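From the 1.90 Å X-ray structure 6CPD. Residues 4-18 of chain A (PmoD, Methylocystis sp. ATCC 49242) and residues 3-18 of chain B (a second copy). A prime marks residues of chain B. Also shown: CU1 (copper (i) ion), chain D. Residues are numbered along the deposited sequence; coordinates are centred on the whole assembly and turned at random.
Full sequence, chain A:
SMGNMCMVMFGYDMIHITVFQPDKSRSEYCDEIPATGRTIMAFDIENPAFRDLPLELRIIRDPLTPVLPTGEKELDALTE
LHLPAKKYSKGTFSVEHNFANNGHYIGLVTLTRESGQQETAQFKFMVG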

ATOM      1  N   ASN A   4       7.428   2.418  -0.503  1.00 70.40           N
ATOM      2  CA  ASN A   4       6.829   3.737  -0.548  1.00 65.50           C
ATOM      3  C   ASN A   4       5.330   3.608  -0.801  1.00 49.85           C
ATOM      4  O   ASN A   4       4.564   4.571  -0.670  1.00 44.22           O
ATOM      5  N   MET A   5       4.888   2.406  -1.150  1.00 31.60           N
ATOM      6  CA  MET A   5       3.492   2.286  -1.532  1.00 33.07           C
ATOM      7  C   MET A   5       2.662   1.565  -0.480  1.00 27.20           C
ATOM      8  O   MET A   5       1.459   1.714  -0.438  1.00 26.46           O
ATOM      9  N   CYS A   6       3.301   0.730   0.334  1.00 22.67           N
ATOM     10  CA  CYS A   6       2.566  -0.109   1.284  1.00 21.40           C
ATOM     11  C   CYS A   6       2.596   0.480   2.700  1.00 22.09           C
ATOM     12  O   CYS A   6       3.680   0.634   3.283  1.00 25.74           O
ATOM     13  N   MET A   7       1.439   0.835   3.242  1.00 21.65           N
ATOM     14  CA  MET A   7       1.414   1.594   4.481  1.00 21.77           C
ATOM     15  C   MET A   7       0.061   1.540   5.180  1.00 26.38           C
ATOM     16  O   MET A   7      -0.954   1.180   4.569  1.00 23.83           O
ATOM     17  N   VAL A   8       0.064   1.921   6.452  1.00 25.28           N
ATOM     18  CA  VAL A   8      -1.160   2.301   7.149  1.00 23.54           C
ATOM     19  C   VAL A   8      -1.078   3.807   7.469  1.00 27.75           C
ATOM     20  O   VAL A   8      -0.003   4.315   7.790  1.00 22.76           O
ATOM     21  N   MET A   9      -2.209   4.514   7.386  1.00 25.06           N
ATOM     22  CA  MET A   9      -2.231   5.985   7.462  1.00 23.94           C
ATOM     23  C   MET A   9      -2.784   6.450   8.797  1.00 28.31           C
ATOM     24  O   MET A   9      -3.709   5.858   9.334  1.00 28.60           O
ATOM     25  N   PHE A  10      -2.170   7.493   9.338  1.00 30.07           N
ATOM     26  CA  PHE A  10      -2.729   8.282  10.440  1.00 31.54           C
ATOM     27  C   PHE A  10      -2.856   9.704   9.918  1.00 30.85           C
ATOM     28  O   PHE A  10      -1.936  10.507  10.061  1.00 29.54           O
ATOM     29  N   GLY A  11      -3.981  10.014   9.281  1.00 32.92           N
ATOM     30  CA  GLY A  11      -4.120  11.307   8.639  1.00 31.89           C
ATOM     31  C   GLY A  11      -3.155  11.350   7.469  1.00 29.11           C
ATOM     32  O   GLY A  11      -3.234  10.503   6.585  1.00 30.41           O
ATOM     33  N   TYR A  12      -2.248  12.329   7.461  1.00 31.77           N
ATOM     34  CA  TYR A  12      -1.225  12.436   6.422  1.00 32.47           C
ATOM     35  C   TYR A  12       0.014  11.596   6.751  1.00 33.52           C
ATOM     36  O   TYR A  12       0.878  11.411   5.891  1.00 30.51           O
ATOM     37  N   ASP A  13       0.111  11.151   8.006  1.00 29.48           N
ATOM     38  CA  ASP A  13       1.277  10.395   8.495  1.00 32.74           C
ATOM     39  C   ASP A  13       1.162   8.918   8.159  1.00 28.48           C
ATOM     40  O   ASP A  13       0.054   8.401   8.016  1.00 28.19           O
ATOM     41  N   MET A  14       2.302   8.283   7.889  1.00 27.85           N
ATOM     42  CA  MET A  14       2.310   6.877   7.499  1.00 30.02           C
ATOM     43  C   MET A  14       3.245   5.991   8.328  1.00 27.59           C
ATOM     44  O   MET A  14       4.280   6.444   8.832  1.00 30.06           O
ATOM     45  N   ILE A  15       2.877   4.721   8.426  1.00 24.67           N
ATOM     46  CA  ILE A  15       3.806   3.678   8.855  1.00 28.97           C
ATOM     47  C   ILE A  15       3.930   2.719   7.680  1.00 24.32           C
ATOM     48  O   ILE A  15       2.934   2.145   7.242  1.00 23.51           O
ATOM     49  N   HIS A  16       5.132   2.564   7.130  1.00 25.44           N
ATOM     50  CA  HIS A  16       5.283   1.661   5.989  1.00 24.29           C
ATOM     51  C   HIS A  16       5.366   0.222   6.475  1.00 25.79           C
ATOM     52  O   HIS A  16       5.914  -0.072   7.555  1.00 28.15           O
ATOM     53  N   ILE A  17       4.791  -0.668   5.681  1.00 22.42           N
ATOM     54  CA  ILE A  17       4.673  -2.074   6.043  1.00 28.49           C
ATOM     55  C   ILE A  17       5.229  -2.933   4.914  1.00 31.42           C
ATOM     56  O   ILE A  17       5.003  -2.639   3.738  1.00 26.85           O
ATOM     57  N   THR A  18       5.991  -3.959   5.270  1.00 27.99           N
ATOM     58  CA  THR A  18       6.463  -4.953   4.316  1.00 25.48           C
ATOM     59  C   THR A  18       6.111  -6.324   4.878  1.00 31.76           C
ATOM     60  O   THR A  18       6.264  -6.560   6.074  1.00 30.57           O
TER
ATOM     61  N   GLY B   3      -7.824  -5.198   0.173  1.00 45.24           N
ATOM     62  CA  GLY B   3      -6.792  -4.565   0.981  1.00 32.62           C
ATOM     63  C   GLY B   3      -6.920  -3.059   0.920  1.00 32.63           C
ATOM     64  O   GLY B   3      -7.491  -2.518  -0.020  1.00 27.81           O
ATOM     65  N   ASN B   4      -6.408  -2.363   1.931  1.00 25.82           N
ATOM     66  CA  ASN B   4      -6.286  -0.910   1.851  1.00 25.63           C
ATOM     67  C   ASN B   4      -4.870  -0.366   1.970  1.00 28.86           C
ATOM     68  O   ASN B   4      -4.703   0.813   2.289  1.00 25.06           O
ATOM     69  N   MET B   5      -3.848  -1.200   1.774  1.00 22.12           N
ATOM     70  CA  MET B   5      -2.499  -0.786   2.187  1.00 23.30           C
ATOM     71  C   MET B   5      -1.616  -0.281   1.057  1.00 27.86           C
ATOM     72  O   MET B   5      -0.756   0.565   1.275  1.00 23.60           O
ATOM     73  N   CYS B   6      -1.855  -0.761  -0.158  1.00 22.10           N
ATOM     74  CA  CYS B   6      -1.011  -0.411  -1.294  1.00 25.55           C
ATOM     75  C   CYS B   6      -1.632   0.755  -2.040  1.00 23.49           C
ATOM     76  O   CYS B   6      -2.702   0.600  -2.596  1.00 24.71           O
ATOM     77  N   MET B   7      -0.972   1.919  -2.076  1.00 21.31           N
ATOM     78  CA  MET B   7      -1.687   3.102  -2.565  1.00 23.33           C
ATOM     79  C   MET B   7      -0.819   4.172  -3.184  1.00 24.62           C
ATOM     80  O   MET B   7       0.367   4.244  -2.918  1.00 25.79           O
ATOM     81  N   VAL B   8      -1.450   5.027  -3.985  1.00 25.87           N
ATOM     82  CA  VAL B   8      -0.873   6.317  -4.353  1.00 25.17           C
ATOM     83  C   VAL B   8      -1.791   7.384  -3.726  1.00 25.27           C
ATOM     84  O   VAL B   8      -2.982   7.153  -3.589  1.00 25.07           O
ATOM     85  N   MET B   9      -1.230   8.494  -3.246  1.00 23.04           N
ATOM     86  CA  MET B   9      -2.001   9.419  -2.425  1.00 23.80           C
ATOM     87  C   MET B   9      -2.189  10.835  -2.964  1.00 25.44           C
ATOM     88  O   MET B   9      -1.239  11.438  -3.455  1.00 27.19           O
ATOM     89  N   PHE B  10      -3.403  11.368  -2.818  1.00 25.64           N
ATOM     90  CA  PHE B  10      -3.644  12.790  -2.989  1.00 29.96           C
ATOM     91  C   PHE B  10      -4.237  13.341  -1.711  1.00 33.65           C
ATOM     92  O   PHE B  10      -5.457  13.422  -1.587  1.00 36.90           O
ATOM     93  N   GLY B  11      -3.397  13.733  -0.763  1.00 32.89           N
ATOM     94  CA  GLY B  11      -3.909  14.197   0.514  1.00 33.64           C
ATOM     95  C   GLY B  11      -4.577  13.027   1.219  1.00 33.20           C
ATOM     96  O   GLY B  11      -3.952  11.998   1.443  1.00 28.11           O
ATOM     97  N   TYR B  12      -5.856  13.161   1.552  1.00 32.30           N
ATOM     98  CA  TYR B  12      -6.563  12.050   2.181  1.00 31.28           C
ATOM     99  C   TYR B  12      -7.126  11.097   1.149  1.00 31.56           C
ATOM    100  O   TYR B  12      -7.578  10.004   1.489  1.00 32.34           O
ATOM    101  N   ASP B  13      -7.170  11.533  -0.104  1.00 32.49           N
ATOM    102  CA  ASP B  13      -7.798  10.699  -1.121  1.00 35.65           C
ATOM    103  C   ASP B  13      -6.760   9.741  -1.698  1.00 34.41           C
ATOM    104  O   ASP B  13      -5.743  10.181  -2.234  1.00 37.09           O
ATOM    105  N   MET B  14      -7.070   8.447  -1.699  1.00 27.62           N
ATOM    106  CA  MET B  14      -6.090   7.436  -2.104  1.00 26.32           C
ATOM    107  C   MET B  14      -6.612   6.715  -3.321  1.00 27.85           C
ATOM    108  O   MET B  14      -7.821   6.709  -3.593  1.00 29.14           O
ATOM    109  N   ILE B  15      -5.680   6.160  -4.085  1.00 23.67           N
ATOM    110  CA  ILE B  15      -6.016   5.215  -5.138  1.00 26.45           C
ATOM    111  C   ILE B  15      -5.333   3.903  -4.773  1.00 22.77           C
ATOM    112  O   ILE B  15      -4.130   3.855  -4.610  1.00 23.66           O
ATOM    113  N   HIS B  16      -6.116   2.855  -4.572  1.00 22.87           N
ATOM    114  CA  HIS B  16      -5.535   1.581  -4.188  1.00 22.99           C
ATOM    115  C   HIS B  16      -5.005   0.896  -5.436  1.00 23.69           C
ATOM    116  O   HIS B  16      -5.621   0.947  -6.505  1.00 27.67           O
ATOM    117  N   ILE B  17      -3.876   0.233  -5.277  1.00 20.29           N
ATOM    118  CA  ILE B  17      -3.189  -0.430  -6.392  1.00 23.54           C
ATOM    119  C   ILE B  17      -2.928  -1.901  -6.068  1.00 28.35           C
ATOM    120  O   ILE B  17      -2.497  -2.225  -4.953  1.00 23.78           O
ATOM    121  N   THR B  18      -3.180  -2.777  -7.039  1.00 27.09           N
ATOM    122  CA  THR B  18      -2.830  -4.185  -6.938  1.00 25.34           C
ATOM    123  C   THR B  18      -2.007  -4.567  -8.180  1.00 28.23           C
ATOM    124  O   THR B  18      -2.302  -4.120  -9.289  1.00 28.54           O
TER

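A metal shared between two copies of a protein can organise an interface by drawing ligands from both, and the PmoD dimer illustrates how thioethers do it. Copper(I), a soft ion well suited to sulfur, is bound by four methionines, two from each chain: Met7 SD at 2.3 Å, Met9 SD at 2.4 Å, and Met7′ SD and Met9′ SD each at 2.3 Å from CU. The CA-to-CB bonds of Met9 and Met9′ point toward the partner, whereas those of Met7 and Met7′ leave sideways and only their ends come nearer. Met7 and Met7′ share the p, t, p rotamer; Met9 is m, m, m but Met9′ m, t, m, so the site is not perfectly symmetric.

Reciprocal backbone hydrogen bonds fix the register beside it: Met7′ N donates to Met5 O (2.9 Å) and Met7 N to Met5′ O (3.0 Å), around a single bridge between Cys6 and Cys6′. Water 1 donates to Asn4 O (3.2 Å) and Met7′ O (2.7 Å), tying the chains together again.

Around the metal, methionine methyl groups pack against one another. Met14 and Met14′ point toward the partner: Met9 CE meets Met14′ CE at 3.8 Å, and Met14 CE meets Met9′ CE at 3.7 Å, although Met14 is p, t, p and Met14′ m, m, t. Toward the other end, Met5 and Met5′, both m, t, p, leave sideways, yet their methyls touch the partner: Met5 CE lies 3.6 Å from Ile17′ CD1, and Met5′ CE 3.7 Å from Ile17 CG2, both isoleucines pointing toward the other chain. Each methyl also touches the partner's cysteine sulfur.

At the turns, Tyr12 and Tyr12′, both chi1 m, form an offset stack with centroids 4.2 Å apart and planes at 5°. Gly11′ CA sits at the edge of the Tyr12 ring, 3.7 Å from Tyr12 CE1. Water 3 O lies 2.9 Å from Tyr12 OH, with a weak bond to Tyr12′ OH at 3.4 Å.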

ATOM      1  CB  ASN A   4       7.500   4.592  -1.620  1.00 67.84           C
ATOM      2  CG  ASN A   4       6.544   5.578  -2.257  1.00 66.29           C
ATOM      3  OD1 ASN A   4       5.869   5.252  -3.239  1.00 54.90           O
ATOM      4  ND2 ASN A   4       6.429   6.756  -1.671  1.00 75.39           N
ATOM      5  CB  MET A   5       3.331   1.580  -2.882  1.00 34.83           C
ATOM      6  CG  MET A   5       3.881   2.311  -4.077  1.00 40.28           C
ATOM      7  SD  MET A   5       3.914   1.266  -5.581  1.00 43.91           S
ATOM      8  CE  MET A   5       2.166   0.992  -5.840  1.00 41.93           C
ATOM      9  CB  CYS A   6       3.167  -1.528   1.296  1.00 26.90           C
ATOM     10  SG  CYS A   6       2.200  -2.690   2.310  1.00 26.12           S
ATOM     11  CB  MET A   7       1.775   3.038   4.192  1.00 26.51           C
ATOM     12  CG  MET A   7       0.698   3.747   3.365  1.00 28.57           C
ATOM     13  SD  MET A   7       1.303   5.314   2.757  1.00 29.43           S
ATOM     14  CE  MET A   7       2.324   4.776   1.380  1.00 31.03           C
ATOM     15  CB  VAL A   8      -1.372   1.452   8.433  1.00 26.19           C
ATOM     16  CG1 VAL A   8      -0.209   1.604   9.393  1.00 28.40           C
ATOM     17  CG2 VAL A   8      -2.726   1.783   9.105  1.00 26.48           C
ATOM     18  CB  MET A   9      -3.116   6.615   6.365  1.00 26.26           C
ATOM     19  CG  MET A   9      -2.803   6.233   4.941  1.00 26.87           C
ATOM     20  SD  MET A   9      -1.176   6.826   4.524  1.00 27.98           S
ATOM     21  CE  MET A   9      -1.328   8.611   4.743  1.00 26.44           C
ATOM     22  CB  PHE A  10      -1.838   8.235  11.684  1.00 30.01           C
ATOM     23  CG  PHE A  10      -1.818   6.893  12.379  1.00 32.56           C
ATOM     24  CD1 PHE A  10      -0.995   5.878  11.940  1.00 32.85           C
ATOM     25  CD2 PHE A  10      -2.598   6.675  13.511  1.00 36.43           C
ATOM     26  CE1 PHE A  10      -0.972   4.640  12.588  1.00 35.45           C
ATOM     27  CE2 PHE A  10      -2.576   5.444  14.171  1.00 38.50           C
ATOM     28  CZ  PHE A  10      -1.762   4.428  13.705  1.00 36.46           C
ATOM     29  CB  TYR A  12      -0.790  13.889   6.223  1.00 36.20           C
ATOM     30  CG  TYR A  12      -1.867  14.798   5.699  1.00 37.78           C
ATOM     31  CD1 TYR A  12      -2.591  14.467   4.561  1.00 37.31           C
ATOM     32  CD2 TYR A  12      -2.171  15.984   6.354  1.00 40.40           C
ATOM     33  CE1 TYR A  12      -3.584  15.310   4.079  1.00 42.72           C
ATOM     34  CE2 TYR A  12      -3.164  16.828   5.889  1.00 41.47           C
ATOM     35  CZ  TYR A  12      -3.868  16.486   4.753  1.00 44.15           C
ATOM     36  OH  TYR A  12      -4.859  17.331   4.296  1.00 47.66           O
ATOM     37  CB  ASP A  13       1.482  10.570  10.005  1.00 31.11           C
ATOM     38  CG  ASP A  13       1.861  11.996  10.388  1.00 44.43           C
ATOM     39  OD1 ASP A  13       2.979  12.424  10.009  1.00 43.33           O
ATOM     40  OD2 ASP A  13       1.052  12.683  11.057  1.00 47.73           O
ATOM     41  CB  MET A  14       2.707   6.760   6.030  1.00 32.05           C
ATOM     42  CG  MET A  14       4.055   7.422   5.761  1.00 37.41           C
ATOM     43  SD  MET A  14       4.193   7.989   4.065  1.00 86.85           S
ATOM     44  CE  MET A  14       2.855   9.161   4.065  1.00 58.29           C
ATOM     45  CB  ILE A  15       3.321   2.937  10.104  1.00 30.72           C
ATOM     46  CG1 ILE A  15       3.175   3.919  11.273  1.00 35.02           C
ATOM     47  CG2 ILE A  15       4.282   1.823  10.473  1.00 29.13           C
ATOM     48  CD1 ILE A  15       2.622   3.274  12.531  1.00 33.91           C
ATOM     49  CB  HIS A  16       6.497   2.038   5.149  1.00 26.49           C
ATOM     50  CG  HIS A  16       6.443   3.450   4.642  1.00 45.74           C
ATOM     51  ND1 HIS A  16       5.753   3.808   3.501  1.00 42.25           N
ATOM     52  CD2 HIS A  16       6.962   4.598   5.141  1.00 49.27           C
ATOM     53  CE1 HIS A  16       5.868   5.109   3.307  1.00 45.32           C
ATOM     54  NE2 HIS A  16       6.597   5.614   4.290  1.00 50.36           N
ATOM     55  CB  ILE A  17       3.194  -2.435   6.334  1.00 29.48           C
ATOM     56  CG1 ILE A  17       2.675  -1.612   7.517  1.00 25.41           C
ATOM     57  CG2 ILE A  17       3.023  -3.932   6.605  1.00 27.64           C
ATOM     58  CD1 ILE A  17       1.174  -1.765   7.751  1.00 26.26           C
ATOM     59  CB  THR A  18       7.993  -4.846   4.073  1.00 36.70           C
ATOM     60  OG1 THR A  18       8.343  -3.497   3.741  1.00 43.17           O
ATOM     61  CG2 THR A  18       8.423  -5.753   2.933  1.00 42.97           C
TER
ATOM     62  CB  ASN B   4      -7.174  -0.255   2.916  1.00 25.72           C
ATOM     63  CG  ASN B   4      -6.625  -0.425   4.315  1.00 31.61           C
ATOM     64  OD1 ASN B   4      -5.707  -1.233   4.553  1.00 26.80           O
ATOM     65  ND2 ASN B   4      -7.187   0.320   5.259  1.00 28.42           N
ATOM     66  CB  MET B   5      -1.803  -1.972   2.866  1.00 24.03           C
ATOM     67  CG  MET B   5      -2.485  -2.421   4.143  1.00 25.94           C
ATOM     68  SD  MET B   5      -1.918  -4.069   4.634  1.00 34.37           S
ATOM     69  CE  MET B   5      -0.196  -3.664   4.905  1.00 33.16           C
ATOM     70  CB  CYS B   6      -0.847  -1.620  -2.232  1.00 27.78           C
ATOM     71  SG  CYS B   6       0.197  -1.280  -3.690  1.00 25.83           S
ATOM     72  CB  MET B   7      -2.453   3.760  -1.407  1.00 19.87           C
ATOM     73  CG  MET B   7      -1.507   4.353  -0.341  1.00 22.23           C
ATOM     74  SD  MET B   7      -2.285   5.002   1.157  1.00 27.56           S
ATOM     75  CE  MET B   7      -2.770   3.450   1.959  1.00 28.43           C
ATOM     76  CB  VAL B   8      -0.747   6.467  -5.877  1.00 28.62           C
ATOM     77  CG1 VAL B   8      -2.106   6.426  -6.535  1.00 30.24           C
ATOM     78  CG2 VAL B   8      -0.016   7.731  -6.219  1.00 30.41           C
ATOM     79  CB  MET B   9      -1.343   9.506  -1.048  1.00 30.48           C
ATOM     80  CG  MET B   9      -1.143   8.130  -0.415  1.00 29.20           C
ATOM     81  SD  MET B   9      -0.460   8.308   1.210  1.00 30.08           S
ATOM     82  CE  MET B   9       1.241   8.730   0.818  1.00 28.52           C
ATOM     83  CB  PHE B  10      -4.599  13.069  -4.151  1.00 30.88           C
ATOM     84  CG  PHE B  10      -4.048  12.699  -5.491  1.00 34.28           C
ATOM     85  CD1 PHE B  10      -4.149  11.396  -5.954  1.00 28.87           C
ATOM     86  CD2 PHE B  10      -3.407  13.644  -6.279  1.00 33.72           C
ATOM     87  CE1 PHE B  10      -3.630  11.041  -7.197  1.00 30.61           C
ATOM     88  CE2 PHE B  10      -2.889  13.301  -7.526  1.00 36.19           C
ATOM     89  CZ  PHE B  10      -3.005  12.001  -7.985  1.00 30.85           C
ATOM     90  CB  TYR B  12      -7.711  12.557   3.054  1.00 29.30           C
ATOM     91  CG  TYR B  12      -7.274  13.398   4.218  1.00 31.11           C
ATOM     92  CD1 TYR B  12      -6.301  12.943   5.109  1.00 29.70           C
ATOM     93  CD2 TYR B  12      -7.817  14.659   4.416  1.00 33.21           C
ATOM     94  CE1 TYR B  12      -5.905  13.728   6.188  1.00 31.40           C
ATOM     95  CE2 TYR B  12      -7.428  15.444   5.472  1.00 37.81           C
ATOM     96  CZ  TYR B  12      -6.478  14.980   6.358  1.00 36.73           C
ATOM     97  OH  TYR B  12      -6.111  15.784   7.405  1.00 37.52           O
ATOM     98  CB  ASP B  13      -8.404  11.580  -2.209  1.00 40.05           C
ATOM     99  CG  ASP B  13      -9.364  12.618  -1.638  1.00 48.42           C
ATOM    100  OD1 ASP B  13     -10.403  12.241  -1.054  1.00 43.40           O
ATOM    101  OD2 ASP B  13      -9.075  13.828  -1.794  1.00 52.60           O
ATOM    102  CB  MET B  14      -5.813   6.404  -0.987  1.00 25.42           C
ATOM    103  CG  MET B  14      -5.568   6.982   0.405  1.00 34.45           C
ATOM    104  SD  MET B  14      -4.481   8.428   0.358  1.00 38.11           S
ATOM    105  CE  MET B  14      -4.110   8.633   2.108  1.00 40.56           C
ATOM    106  CB  ILE B  15      -5.564   5.708  -6.507  1.00 30.77           C
ATOM    107  CG1 ILE B  15      -6.242   7.051  -6.818  1.00 27.88           C
ATOM    108  CG2 ILE B  15      -5.879   4.661  -7.605  1.00 27.29           C
ATOM    109  CD1 ILE B  15      -5.759   7.670  -8.125  1.00 31.75           C
ATOM    110  CB  HIS B  16      -6.570   0.695  -3.490  1.00 25.56           C
ATOM    111  CG  HIS B  16      -6.024  -0.613  -3.019  1.00 28.81           C
ATOM    112  ND1 HIS B  16      -6.257  -1.799  -3.684  1.00 35.68           N
ATOM    113  CD2 HIS B  16      -5.244  -0.924  -1.955  1.00 27.22           C
ATOM    114  CE1 HIS B  16      -5.652  -2.785  -3.044  1.00 38.01           C
ATOM    115  NE2 HIS B  16      -5.035  -2.281  -1.990  1.00 33.33           N
ATOM    116  CB  ILE B  17      -1.841   0.267  -6.685  1.00 28.31           C
ATOM    117  CG1 ILE B  17      -2.087   1.715  -7.128  1.00 24.53           C
ATOM    118  CG2 ILE B  17      -1.045  -0.507  -7.747  1.00 27.88           C
ATOM    119  CD1 ILE B  17      -0.802   2.549  -7.211  1.00 28.00           C
ATOM    120  CB  THR B  18      -4.079  -5.105  -6.857  1.00 44.15           C
ATOM    121  OG1 THR B  18      -4.961  -4.666  -5.810  1.00 39.69           O
ATOM    122  CG2 THR B  18      -3.664  -6.542  -6.589  1.00 49.10           C
TER
HETATM  123 CU   CU1 D 202      -0.711   6.284   2.230  1.00 30.30          CU
HETATM  124  O   HOH W   1       2.175   6.151  -2.181  1.00 40.23           O
HETATM  125  O   HOH W   2      -3.642   0.811   5.383  1.00 29.51           O
HETATM  126  O   HOH W   3      -5.553  19.061   6.574  1.00 61.30           O